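Local coordinates for hypothetical signal peptide protein (Sinorhizobium meliloti, PDB 3PJY) that is of unknown function but belongs to the DUF192 family and may act as a transcription regulator, at residues 10-15 with 114-119; 18-23 with 44-49; 58-63 with 93-98; 81-86 with 98-103. All blocks are in the same frame, centred on the assembly; numbering follows the deposited sequence.

Contact 1: 10-15 with 114-119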
loop_
_atom_site.group_PDB
_atom_site.type_symbol
_atom_site.label_atom_id
_atom_site.label_comp_id
_atom_site.label_asym_id
_atom_site.label_seq_id
_atom_site.Cartn_x
_atom_site.Cartn_y
_atom_site.Cartn_z
ATOM N N VAL B 10 -6.332 0.970 -0.548
ATOM C CA VAL B 10 -6.399 1.286 -1.958
ATOM C C VAL B 10 -4.972 1.626 -2.396
ATOM O O VAL B 10 -4.056 1.828 -1.581
ATOM C CB VAL B 10 -7.365 2.429 -2.257
ATOM C CG1 VAL B 10 -8.761 2.028 -1.819
ATOM C CG2 VAL B 10 -6.919 3.734 -1.587
ATOM N N ARG B 11 -4.799 1.736 -3.694
ATOM C CA ARG B 11 -3.515 2.162 -4.207
ATOM C C ARG B 11 -3.635 3.051 -5.394
ATOM O O ARG B 11 -4.549 2.909 -6.221
ATOM C CB ARG B 11 -2.638 1.005 -4.535
ATOM C CG ARG B 11 -3.120 0.098 -5.609
ATOM C CD ARG B 11 -2.401 -1.275 -5.495
ATOM N NE ARG B 11 -2.662 -2.124 -6.679
ATOM C CZ ARG B 11 -1.816 -2.343 -7.705
ATOM N NH1 ARG B 11 -0.577 -1.820 -7.737
ATOM N NH2 ARG B 11 -2.196 -3.130 -8.718
ATOM N N LEU B 12 -2.740 4.014 -5.423
ATOM C CA LEU B 12 -2.564 4.882 -6.580
ATOM C C LEU B 12 -1.456 4.330 -7.440
ATOM O O LEU B 12 -0.408 3.945 -6.920
ATOM C CB LEU B 12 -2.235 6.312 -6.132
ATOM C CG LEU B 12 -3.325 7.124 -5.472
ATOM C CD1 LEU B 12 -2.812 8.400 -4.777
ATOM C CD2 LEU B 12 -4.378 7.503 -6.536
ATOM N N ILE B 13 -1.738 4.203 -8.746
ATOM C CA ILE B 13 -0.796 3.646 -9.707
ATOM C C ILE B 13 -0.551 4.744 -10.733
ATOM O O ILE B 13 -1.497 5.243 -11.362
ATOM C CB ILE B 13 -1.299 2.405 -10.409
ATOM C CG1 ILE B 13 -1.751 1.366 -9.342
ATOM C CG2 ILE B 13 -0.182 1.838 -11.309
ATOM C CD1 ILE B 13 -2.789 0.370 -9.852
ATOM N N THR B 14 0.704 5.116 -10.927
ATOM C CA THR B 14 1.010 6.219 -11.835
ATOM C C THR B 14 1.419 5.701 -13.189
ATOM O O THR B 14 1.687 4.499 -13.413
ATOM C CB THR B 14 2.135 7.115 -11.251
ATOM O OG1 THR B 14 3.372 6.404 -11.259
ATOM C CG2 THR B 14 1.766 7.575 -9.834
ATOM N N ALA B 15 1.534 6.631 -14.140
ATOM C CA ALA B 15 1.942 6.292 -15.480
ATOM C C ALA B 15 3.292 5.610 -15.567
ATOM O O ALA B 15 3.526 4.811 -16.484
ATOM C CB ALA B 15 1.953 7.599 -16.391
ATOM N N LYS B 114 1.616 15.824 -4.986
ATOM C CA LYS B 114 3.048 16.066 -5.287
ATOM C C LYS B 114 3.994 15.056 -4.678
ATOM O O LYS B 114 4.929 14.571 -5.350
ATOM C CB LYS B 114 3.421 17.467 -4.880
ATOM C CG LYS B 114 2.867 18.495 -5.827
ATOM C CD LYS B 114 3.546 18.513 -7.236
ATOM C CE LYS B 114 2.662 19.242 -8.308
ATOM N NZ LYS B 114 1.373 18.504 -8.704
ATOM N N ARG B 115 3.797 14.751 -3.407
ATOM C CA ARG B 115 4.645 13.795 -2.719
ATOM C C ARG B 115 4.682 12.458 -3.430
ATOM O O ARG B 115 5.764 11.837 -3.501
ATOM C CB ARG B 115 4.198 13.575 -1.267
ATOM C CG ARG B 115 4.972 12.453 -0.508
ATOM C CD ARG B 115 4.562 12.489 0.976
ATOM N NE ARG B 115 3.190 12.005 1.275
ATOM C CZ ARG B 115 2.860 10.733 1.474
ATOM N NH1 ARG B 115 3.744 9.745 1.336
ATOM N NH2 ARG B 115 1.627 10.440 1.858
ATOM N N LEU B 116 3.562 12.056 -4.030
ATOM C CA LEU B 116 3.420 10.718 -4.641
ATOM C C LEU B 116 3.667 10.712 -6.155
ATOM O O LEU B 116 3.662 9.639 -6.754
ATOM C CB LEU B 116 2.071 10.121 -4.279
ATOM C CG LEU B 116 1.783 9.907 -2.783
ATOM C CD1 LEU B 116 0.378 9.246 -2.641
ATOM C CD2 LEU B 116 2.886 9.077 -2.127
ATOM N N GLY B 117 3.875 11.884 -6.738
ATOM C CA GLY B 117 4.110 12.004 -8.184
ATOM C C GLY B 117 2.916 11.567 -9.015
ATOM O O GLY B 117 3.064 10.889 -10.044
ATOM N N VAL B 118 1.733 11.924 -8.536
ATOM C CA VAL B 118 0.469 11.604 -9.192
ATOM C C VAL B 118 0.023 12.702 -10.130
ATOM O O VAL B 118 0.260 13.871 -9.882
ATOM C CB VAL B 118 -0.579 11.310 -8.095
ATOM C CG1 VAL B 118 -2.012 11.153 -8.701
ATOM C CG2 VAL B 118 -0.194 10.062 -7.372
ATOM N N SER B 119 -0.575 12.304 -11.265
ATOM C CA SER B 119 -1.046 13.209 -12.304
ATOM C C SER B 119 -2.421 12.762 -12.771
ATOM O O SER B 119 -2.764 11.622 -12.655
ATOM C CB SER B 119 -0.145 13.148 -13.560
ATOM O OG SER B 119 1.248 13.220 -13.273
HETATM O O HOH W 1 4.901 8.804 -10.814
#
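L12 reaches out from strand 6-13 and places a single methyl, CD1, against both hydrophobic residues of segment 114-119. The leucine side chain crosses those of L116 and V118 at about a right angle. CD1 touches L116 CD1 at 3.9 Å and V118 CG2 at 4.0 Å, so one methyl meets the residue before G117 and the residue after it. L22 and L124 from the flanking strands, together with I81, also pack on L12 and make this a small piece of core.

Two residues on, T14 points the same way but divides its labour. Its methyl CG2 comes within 3.6 Å of G117 O and also meets V118 CG2, the two side chains passing each other obliquely. Its hydroxyl OG1, set between the backbone N and the carbonyl carbon (chi1 69°), turns to polar partners: S16 OG, and a water 2.9 Å away. That water donates to G117 O, likewise over 2.9 Å, so T14 and the carbonyl are linked through solvent as well as through the methyl.

On the helix side the chain is ending a turn. G117 has positive phi (64°), and its N bonds back to K114 O at 3.2 Å. The arrangement is that of a helix closed by a Schellman motif, with L116 and V118, before and after the glycine, packed on L12 near the end of strand 6-13, and V118 also on T14, beside a mixed beta sheet.

Contact 2: 18-23 with 44-49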
loop_
_atom_site.group_PDB
_atom_site.type_symbol
_atom_site.label_atom_id
_atom_site.label_comp_id
_atom_site.label_asym_id
_atom_site.label_seq_id
_atom_site.Cartn_x
_atom_site.Cartn_y
_atom_site.Cartn_z
ATOM N N ARG B 18 4.698 3.321 -10.819
ATOM C CA ARG B 18 4.858 3.436 -9.364
ATOM C C ARG B 18 3.537 3.217 -8.647
ATOM O O ARG B 18 2.522 3.714 -9.088
ATOM C CB ARG B 18 5.411 4.829 -9.087
ATOM C CG ARG B 18 5.949 5.059 -7.748
ATOM C CD ARG B 18 6.448 6.515 -7.634
ATOM N NE ARG B 18 7.684 6.737 -8.371
ATOM C CZ ARG B 18 8.913 6.441 -7.928
ATOM N NH1 ARG B 18 9.081 5.902 -6.714
ATOM N NH2 ARG B 18 9.969 6.724 -8.679
ATOM N N THR B 19 3.569 2.436 -7.562
ATOM C CA THR B 19 2.376 2.116 -6.802
ATOM C C THR B 19 2.577 2.648 -5.403
ATOM O O THR B 19 3.679 2.617 -4.865
ATOM C CB THR B 19 2.098 0.579 -6.811
ATOM O OG1 THR B 19 0.808 0.316 -6.204
ATOM C CG2 THR B 19 3.164 -0.171 -6.135
ATOM N N HIS B 20 1.495 3.163 -4.831
ATOM C CA HIS B 20 1.518 3.654 -3.457
ATOM C C HIS B 20 0.209 3.364 -2.745
ATOM O O HIS B 20 -0.841 3.736 -3.214
ATOM C CB HIS B 20 1.787 5.132 -3.394
ATOM C CG HIS B 20 2.162 5.601 -2.020
ATOM N ND1 HIS B 20 3.470 5.701 -1.599
ATOM C CD2 HIS B 20 1.389 6.015 -0.978
ATOM C CE1 HIS B 20 3.477 6.135 -0.343
ATOM N NE2 HIS B 20 2.226 6.349 0.041
ATOM N N ASP B 21 0.301 2.722 -1.598
ATOM C CA ASP B 21 -0.860 2.355 -0.837
ATOM C C ASP B 21 -1.328 3.435 0.121
ATOM O O ASP B 21 -0.509 4.178 0.720
ATOM C CB ASP B 21 -0.594 1.084 -0.013
ATOM C CG ASP B 21 -0.273 -0.115 -0.868
ATOM O OD1 ASP B 21 -0.893 -0.341 -1.927
ATOM O OD2 ASP B 21 0.588 -0.892 -0.462
ATOM N N LEU B 22 -2.643 3.490 0.266
ATOM C CA LEU B 22 -3.330 4.367 1.181
ATOM C C LEU B 22 -4.372 3.591 1.951
ATOM O O LEU B 22 -4.898 2.556 1.480
ATOM C CB LEU B 22 -4.040 5.540 0.455
ATOM C CG LEU B 22 -3.222 6.375 -0.512
ATOM C CD1 LEU B 22 -4.144 7.197 -1.461
ATOM C CD2 LEU B 22 -2.264 7.279 0.263
ATOM N N THR B 23 -4.736 4.114 3.115
ATOM C CA THR B 23 -5.883 3.599 3.872
ATOM C C THR B 23 -6.921 4.701 3.831
ATOM O O THR B 23 -6.629 5.846 4.157
ATOM C CB THR B 23 -5.529 3.359 5.310
ATOM O OG1 THR B 23 -4.547 2.326 5.378
ATOM C CG2 THR B 23 -6.767 2.883 6.055
ATOM N N ALA B 44 -3.208 11.260 8.963
ATOM C CA ALA B 44 -1.894 10.735 8.606
ATOM C C ALA B 44 -1.600 10.853 7.135
ATOM O O ALA B 44 -2.540 10.883 6.317
ATOM C CB ALA B 44 -1.753 9.250 9.076
ATOM N N PRO B 45 -0.310 10.925 6.759
ATOM C CA PRO B 45 -0.025 11.242 5.368
ATOM C C PRO B 45 -0.550 10.213 4.341
ATOM O O PRO B 45 -0.929 10.582 3.224
ATOM C CB PRO B 45 1.499 11.243 5.297
ATOM C CG PRO B 45 1.930 11.603 6.688
ATOM C CD PRO B 45 0.919 10.963 7.604
ATOM N N ASP B 46 -0.573 8.939 4.715
ATOM C CA ASP B 46 -1.097 7.896 3.821
ATOM C C ASP B 46 -2.574 7.529 4.105
ATOM O O ASP B 46 -3.016 6.422 3.729
ATOM C CB ASP B 46 -0.197 6.658 3.827
ATOM C CG ASP B 46 1.176 6.923 3.213
ATOM O OD1 ASP B 46 1.277 7.644 2.206
ATOM O OD2 ASP B 46 2.177 6.458 3.814
ATOM N N HIS B 47 -3.311 8.427 4.753
ATOM C CA HIS B 47 -4.726 8.232 5.013
ATOM C C HIS B 47 -5.550 9.305 4.305
ATOM O O HIS B 47 -5.156 10.468 4.232
ATOM C CB HIS B 47 -5.022 8.284 6.494
ATOM C CG HIS B 47 -4.655 7.036 7.233
ATOM N ND1 HIS B 47 -5.607 6.191 7.773
ATOM C CD2 HIS B 47 -3.450 6.510 7.566
ATOM C CE1 HIS B 47 -4.996 5.190 8.394
ATOM N NE2 HIS B 47 -3.694 5.362 8.284
ATOM N N GLY B 48 -6.731 8.908 3.853
ATOM C CA GLY B 48 -7.651 9.816 3.205
ATOM C C GLY B 48 -9.081 9.369 3.324
ATOM O O GLY B 48 -9.392 8.423 4.064
HETATM N N MSE B 49 -9.945 10.087 2.627
HETATM C CA MSE B 49 -11.352 9.751 2.608
HETATM C C MSE B 49 -11.768 9.600 1.150
HETATM O O MSE B 49 -11.513 10.471 0.314
HETATM C CB MSE B 49 -12.163 10.800 3.344
HETATM C CG MSE B 49 -13.633 10.483 3.324
HETATM SE SE MSE B 49 -14.729 11.504 4.575
HETATM C CE MSE B 49 -14.209 10.646 6.197
HETATM O O HOH W 2 -8.001 6.190 7.317
#
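D46 and H20 meet side chain to side chain, and the aspartate is best followed outward from CB. CB sits 4.0 Å from D21 O and also touches L22 CD2, so the base of the side chain rests against the strand. CG lies anti to the carbonyl carbon of D46 (chi1 -67°) and is thereby brought toward the imidazole. OD1 then accepts from H20 NE2 over 2.7 Å, a nearly straight bond of 164°. The oxygen lies close to the ring plane, at its edge, whereas the histidine approaches from well above the carboxylate plane (58° out of it). OD2 remains further off, 3.8 Å from NE2.

The backbone of the same residue adds a second tie: D46 O accepts from T23 N at 2.9 Å, and G48 N returns a bond to T23 O at 3.1 Å. These bonds flank H47, which pairs with T23 as the parallel bridge where strand 47-53 joins strand 19-27, after a type I turn from A44 to H47. In the H47 conformer described here, T23 CB lies over one ring face as a CH-pi contact.

OD1 also forms a salt bridge with R115 NH2. An alanine in place of D46 would probably leave H20 NE2 and the R115 guanidinium without their shared acceptor, and the imidazole freer to turn, while the backbone bonds could persist. One carboxylate oxygen thus serves an imidazole and a guanidinium together, which probably polarises the carboxylate and ties strand 19-27, the turn before strand 47-53 and the end of helix 112-116 together.

Contact 3: 58-63 with 93-98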
loop_
_atom_site.group_PDB
_atom_site.type_symbol
_atom_site.label_atom_id
_atom_site.label_comp_id
_atom_site.label_asym_id
_atom_site.label_seq_id
_atom_site.Cartn_x
_atom_site.Cartn_y
_atom_site.Cartn_z
ATOM N N PRO B 58 -21.711 14.559 -12.465
ATOM C CA PRO B 58 -20.809 15.574 -11.902
ATOM C C PRO B 58 -21.057 15.795 -10.429
ATOM O O PRO B 58 -22.202 15.586 -9.949
ATOM C CB PRO B 58 -21.160 16.825 -12.707
ATOM C CG PRO B 58 -21.657 16.279 -14.000
ATOM C CD PRO B 58 -22.493 15.073 -13.604
ATOM N N VAL B 59 -20.007 16.170 -9.700
ATOM C CA VAL B 59 -20.136 16.418 -8.278
ATOM C C VAL B 59 -19.497 17.757 -7.900
ATOM O O VAL B 59 -18.636 18.309 -8.622
ATOM C CB VAL B 59 -19.519 15.308 -7.415
ATOM C CG1 VAL B 59 -20.107 13.960 -7.783
ATOM C CG2 VAL B 59 -18.078 15.249 -7.569
HETATM N N MSE B 60 -19.946 18.261 -6.779
HETATM C CA MSE B 60 -19.490 19.528 -6.222
HETATM C C MSE B 60 -18.947 19.266 -4.823
HETATM O O MSE B 60 -19.616 18.688 -3.964
HETATM C CB MSE B 60 -20.670 20.498 -6.171
HETATM C CG MSE B 60 -21.210 20.755 -7.542
HETATM SE SE MSE B 60 -22.432 22.260 -7.641
HETATM C CE MSE B 60 -23.239 21.827 -6.317
HETATM N N MSE B 61 -17.719 19.751 -4.567
HETATM C CA MSE B 61 -17.087 19.662 -3.264
HETATM C C MSE B 61 -16.788 21.051 -2.735
HETATM O O MSE B 61 -16.711 22.002 -3.486
HETATM C CB MSE B 61 -15.772 18.912 -3.403
HETATM C CG MSE B 61 -15.841 17.553 -4.094
HETATM SE SE MSE B 61 -16.813 16.210 -3.094
HETATM C CE MSE B 61 -15.630 15.952 -1.641
ATOM N N TRP B 62 -16.647 21.124 -1.427
ATOM C CA TRP B 62 -16.186 22.358 -0.771
ATOM C C TRP B 62 -15.452 22.068 0.519
ATOM O O TRP B 62 -15.300 20.898 0.927
ATOM C CB TRP B 62 -17.351 23.349 -0.584
ATOM C CG TRP B 62 -18.452 22.946 0.404
ATOM C CD1 TRP B 62 -18.543 21.795 1.114
ATOM C CD2 TRP B 62 -19.639 23.697 0.722
ATOM N NE1 TRP B 62 -19.704 21.778 1.873
ATOM C CE2 TRP B 62 -20.395 22.926 1.623
ATOM C CE3 TRP B 62 -20.129 24.929 0.322
ATOM C CZ2 TRP B 62 -21.616 23.377 2.165
ATOM C CZ3 TRP B 62 -21.355 25.373 0.852
ATOM C CH2 TRP B 62 -22.078 24.597 1.747
HETATM N N MSE B 63 -15.014 23.139 1.180
HETATM C CA MSE B 63 -14.189 23.069 2.378
HETATM C C MSE B 63 -14.853 23.658 3.619
HETATM O O MSE B 63 -14.198 23.982 4.602
HETATM C CB MSE B 63 -12.821 23.690 2.127
HETATM C CG MSE B 63 -12.010 22.980 1.052
HETATM SE SE MSE B 63 -11.355 21.293 1.647
HETATM C CE MSE B 63 -9.986 22.017 2.685
ATOM N N GLU B 93 -16.111 28.081 1.427
ATOM C CA GLU B 93 -17.339 27.599 0.821
ATOM C C GLU B 93 -17.351 27.696 -0.732
ATOM O O GLU B 93 -18.370 27.416 -1.359
ATOM C CB GLU B 93 -18.571 28.297 1.419
ATOM C CG GLU B 93 -19.036 27.636 2.676
ATOM C CD GLU B 93 -20.048 28.486 3.385
ATOM O OE1 GLU B 93 -21.069 28.832 2.728
ATOM O OE2 GLU B 93 -19.792 28.819 4.569
ATOM N N ALA B 94 -16.218 28.035 -1.361
ATOM C CA ALA B 94 -16.117 28.017 -2.821
ATOM C C ALA B 94 -16.314 26.607 -3.332
ATOM O O ALA B 94 -15.632 25.676 -2.889
ATOM C CB ALA B 94 -14.725 28.528 -3.247
ATOM N N ILE B 95 -17.210 26.436 -4.291
ATOM C CA ILE B 95 -17.470 25.130 -4.887
ATOM C C ILE B 95 -16.358 24.756 -5.809
ATOM O O ILE B 95 -15.943 25.561 -6.669
ATOM C CB ILE B 95 -18.821 25.129 -5.674
ATOM C CG1 ILE B 95 -19.984 25.334 -4.687
ATOM C CG2 ILE B 95 -18.945 23.827 -6.560
ATOM C CD1 ILE B 95 -21.392 25.604 -5.338
ATOM N N ILE B 96 -15.888 23.520 -5.653
ATOM C CA ILE B 96 -14.923 22.903 -6.523
ATOM C C ILE B 96 -15.688 21.846 -7.307
ATOM O O ILE B 96 -16.127 20.846 -6.741
ATOM C CB ILE B 96 -13.757 22.277 -5.724
ATOM C CG1 ILE B 96 -13.086 23.346 -4.855
ATOM C CG2 ILE B 96 -12.744 21.603 -6.702
ATOM C CD1 ILE B 96 -12.094 22.815 -3.822
ATOM N N ASP B 97 -15.902 22.111 -8.595
ATOM C CA ASP B 97 -16.737 21.257 -9.427
ATOM C C ASP B 97 -15.881 20.227 -10.134
ATOM O O ASP B 97 -14.756 20.534 -10.540
ATOM C CB ASP B 97 -17.523 22.096 -10.432
ATOM C CG ASP B 97 -18.734 21.337 -10.973
ATOM O OD1 ASP B 97 -19.733 21.247 -10.228
ATOM O OD2 ASP B 97 -18.636 20.830 -12.100
ATOM N N SER B 98 -16.404 19.012 -10.311
ATOM C CA SER B 98 -15.693 17.997 -11.023
ATOM C C SER B 98 -15.613 18.347 -12.535
ATOM O O SER B 98 -14.769 17.788 -13.216
ATOM C CB SER B 98 -16.357 16.628 -10.824
ATOM O OG SER B 98 -17.636 16.612 -11.407
#
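E93 and W62 open the pairing. With CG between its backbone N and carbonyl carbon (chi1 67°), the W62 side chain runs beside that of E93, both pointing the same way. E93 O lies at the edge of the indole, near its plane, 3.5 Å from W62 CE3, and in the conformer described E93 CG approaches W62 CZ3 at 3.7 Å. A94 adds its carbonyl oxygen beside W62 CB.

I95 turns to the other face from I96: its CG2 rests on CB of M60, a selenomethionine, at 3.8 Å. I96 forms the hydrogen-bonded antiparallel pair with M61. I96 N donates to M61 O at 2.8 Å, and M61 N to I96 O at 2.9 Å, both bonds nearly straight (176° and 173°). D97 follows as the non-hydrogen-bonded partner of M60; its OD1 lies 3.1 Å from M60 CG, while OD2 turns back to accept from R99 N.

S98 closes the ribbon twice over. Its N donates to V59 O at 2.9 Å, and its OG accepts from V59 N at 3.0 Å while itself donating to E100 O, which fixes the hydroxyl between two backbone groups. S98 CB also packs on V59 CG2.

This short two-stranded ribbon is laid against the large sheet. V59 touches F53, V102 and V105; selenomethionine M61 reaches F51, F53, V105 and M72; and I96 rests on M72, H85 and A88, so strands 47-53, 102-109, 70-75 and 81-88 all meet its inward side chains.

Contact 4: 81-86 with 98-103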
loop_
_atom_site.group_PDB
_atom_site.type_symbol
_atom_site.label_atom_id
_atom_site.label_comp_id
_atom_site.label_asym_id
_atom_site.label_seq_id
_atom_site.Cartn_x
_atom_site.Cartn_y
_atom_site.Cartn_z
ATOM N N ILE B 81 -8.111 8.864 -12.638
ATOM C CA ILE B 81 -8.147 10.193 -12.092
ATOM C C ILE B 81 -8.336 11.176 -13.243
ATOM O O ILE B 81 -7.452 11.342 -14.090
ATOM C CB ILE B 81 -6.874 10.500 -11.301
ATOM C CG1 ILE B 81 -6.708 9.535 -10.143
ATOM C CG2 ILE B 81 -6.886 11.931 -10.831
ATOM C CD1 ILE B 81 -5.240 9.394 -9.658
ATOM N N ARG B 82 -9.488 11.839 -13.260
ATOM C CA ARG B 82 -9.863 12.752 -14.347
ATOM C C ARG B 82 -9.295 14.126 -14.129
ATOM O O ARG B 82 -8.715 14.695 -15.065
ATOM C CB ARG B 82 -11.389 12.840 -14.498
ATOM C CG ARG B 82 -12.030 11.507 -14.785
ATOM C CD ARG B 82 -11.693 10.980 -16.149
ATOM N NE ARG B 82 -11.973 11.979 -17.171
ATOM C CZ ARG B 82 -11.513 11.939 -18.422
ATOM N NH1 ARG B 82 -10.753 10.928 -18.845
ATOM N NH2 ARG B 82 -11.840 12.916 -19.265
ATOM N N THR B 83 -9.488 14.674 -12.936
ATOM C CA THR B 83 -8.954 15.961 -12.595
ATOM C C THR B 83 -8.522 15.967 -11.127
ATOM O O THR B 83 -8.989 15.149 -10.317
ATOM C CB THR B 83 -9.948 17.106 -12.826
ATOM O OG1 THR B 83 -11.076 16.923 -12.021
ATOM C CG2 THR B 83 -10.433 17.141 -14.279
ATOM N N ILE B 84 -7.658 16.928 -10.830
ATOM C CA ILE B 84 -7.081 17.067 -9.505
ATOM C C ILE B 84 -7.135 18.515 -9.116
ATOM O O ILE B 84 -6.707 19.388 -9.910
ATOM C CB ILE B 84 -5.631 16.581 -9.441
ATOM C CG1 ILE B 84 -5.541 15.113 -9.839
ATOM C CG2 ILE B 84 -5.075 16.802 -8.039
ATOM C CD1 ILE B 84 -4.102 14.512 -9.826
ATOM N N HIS B 85 -7.656 18.777 -7.918
ATOM C CA HIS B 85 -7.603 20.112 -7.336
ATOM C C HIS B 85 -6.714 20.063 -6.124
ATOM O O HIS B 85 -7.136 19.605 -5.056
ATOM C CB HIS B 85 -8.994 20.609 -6.946
ATOM C CG HIS B 85 -9.018 22.027 -6.485
ATOM N ND1 HIS B 85 -9.422 23.058 -7.319
ATOM C CD2 HIS B 85 -8.623 22.611 -5.331
ATOM C CE1 HIS B 85 -9.305 24.208 -6.672
ATOM N NE2 HIS B 85 -8.798 23.975 -5.480
ATOM N N GLU B 86 -5.492 20.574 -6.266
ATOM C CA GLU B 86 -4.550 20.585 -5.166
ATOM C C GLU B 86 -4.815 21.800 -4.257
ATOM O O GLU B 86 -5.300 22.816 -4.704
ATOM C CB GLU B 86 -3.112 20.631 -5.701
ATOM C CG GLU B 86 -2.720 19.313 -6.327
ATOM C CD GLU B 86 -1.449 19.391 -7.120
ATOM O OE1 GLU B 86 -1.485 19.800 -8.287
ATOM O OE2 GLU B 86 -0.416 19.037 -6.561
ATOM N N SER B 98 -16.404 19.012 -10.311
ATOM C CA SER B 98 -15.693 17.997 -11.023
ATOM C C SER B 98 -15.613 18.347 -12.535
ATOM O O SER B 98 -14.769 17.788 -13.216
ATOM C CB SER B 98 -16.357 16.628 -10.824
ATOM O OG SER B 98 -17.636 16.612 -11.407
ATOM N N ARG B 99 -16.519 19.183 -13.045
ATOM C CA ARG B 99 -16.467 19.667 -14.456
ATOM C C ARG B 99 -16.926 18.628 -15.486
ATOM O O ARG B 99 -16.979 18.900 -16.673
ATOM C CB ARG B 99 -15.041 20.163 -14.812
ATOM N N GLU B 100 -17.244 17.434 -15.025
ATOM C CA GLU B 100 -17.607 16.304 -15.851
ATOM C C GLU B 100 -18.026 15.163 -14.911
ATOM O O GLU B 100 -17.703 15.168 -13.711
ATOM C CB GLU B 100 -16.419 15.803 -16.646
ATOM C CG GLU B 100 -15.324 15.249 -15.806
ATOM C CD GLU B 100 -14.069 14.959 -16.598
ATOM O OE1 GLU B 100 -14.167 14.351 -17.681
ATOM O OE2 GLU B 100 -12.986 15.359 -16.136
ATOM N N PRO B 101 -18.699 14.157 -15.458
ATOM C CA PRO B 101 -19.202 13.085 -14.577
ATOM C C PRO B 101 -18.086 12.257 -13.977
ATOM O O PRO B 101 -17.142 11.881 -14.681
ATOM C CB PRO B 101 -20.038 12.239 -15.534
ATOM C CG PRO B 101 -20.423 13.220 -16.640
ATOM C CD PRO B 101 -19.196 14.010 -16.837
ATOM N N VAL B 102 -18.169 11.967 -12.679
ATOM C CA VAL B 102 -17.239 11.085 -11.986
ATOM C C VAL B 102 -18.017 10.196 -11.021
ATOM O O VAL B 102 -19.225 10.394 -10.813
ATOM C CB VAL B 102 -16.164 11.891 -11.183
ATOM C CG1 VAL B 102 -15.247 12.683 -12.187
ATOM C CG2 VAL B 102 -16.778 12.828 -10.120
ATOM N N ALA B 103 -17.326 9.208 -10.448
ATOM C CA ALA B 103 -17.938 8.241 -9.551
ATOM C C ALA B 103 -17.435 8.343 -8.110
ATOM O O ALA B 103 -18.078 7.863 -7.190
ATOM C CB ALA B 103 -17.687 6.814 -10.070
HETATM O O HOH W 3 -13.065 15.874 -13.335
#
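Charge carries the first link: R82 grips E100 side-on, with NE and NH2 both donating to the one oxygen OE1. The NH2 to OE1 distance is 3.2 Å and the NE to OE1 distance 3.3 Å, and neither bond is straight (148° and 145°). OE1 lies near the guanidinium plane, at its edge, yet the two flat groups are turned 78° apart; NH2 meets the syn lone pair, while NE comes from above the carboxylate.

R82 and T83 form a classic beta bulge opposite F74 on strand 70-75, and both point their side chains at segment 98-103.

Water makes the second link. T83 OG1 donates to a water at 2.6 Å, which in turn donates to S98 O at 2.6 Å and to E100 OE2 at 2.8 Å, so the two carboxylate oxygens serve different partners. An alanine in place of E100 would probably leave the R82 guanidinium without its carboxylate and the bridging water without one of its acceptors.

Van der Waals contact completes the set. T83 CG2 meets E100 OE2 tip to tip at 3.6 Å, R82 CB comes within 3.4 Å of the same oxygen, and R82 CG brushes V102 CG1 at 4.3 Å.

In the fold
From the N terminus, strand 6-13 opens contact 1, which closes only at the end of helix 112-116, so the other three contacts nest inside its loop. Contact 2 closes first, across the beta-alpha-beta unit formed by strand 19-27, helix 30-35 and strand 47-53. Contact 3 opens next, and contact 4 begins before it has closed: the two cross, share S98, and have centres about 10 Å apart. Contacts 1 and 2 meet through the neighbouring strands 6-13 and 19-27 and through the salt bridge of R115 and D46, whereas contact 1 reaches contact 4 through the salt bridge of K114 and E86 and packing on I81. Contact 3 lies on the opposite side of the chain's centre from contacts 1 and 2.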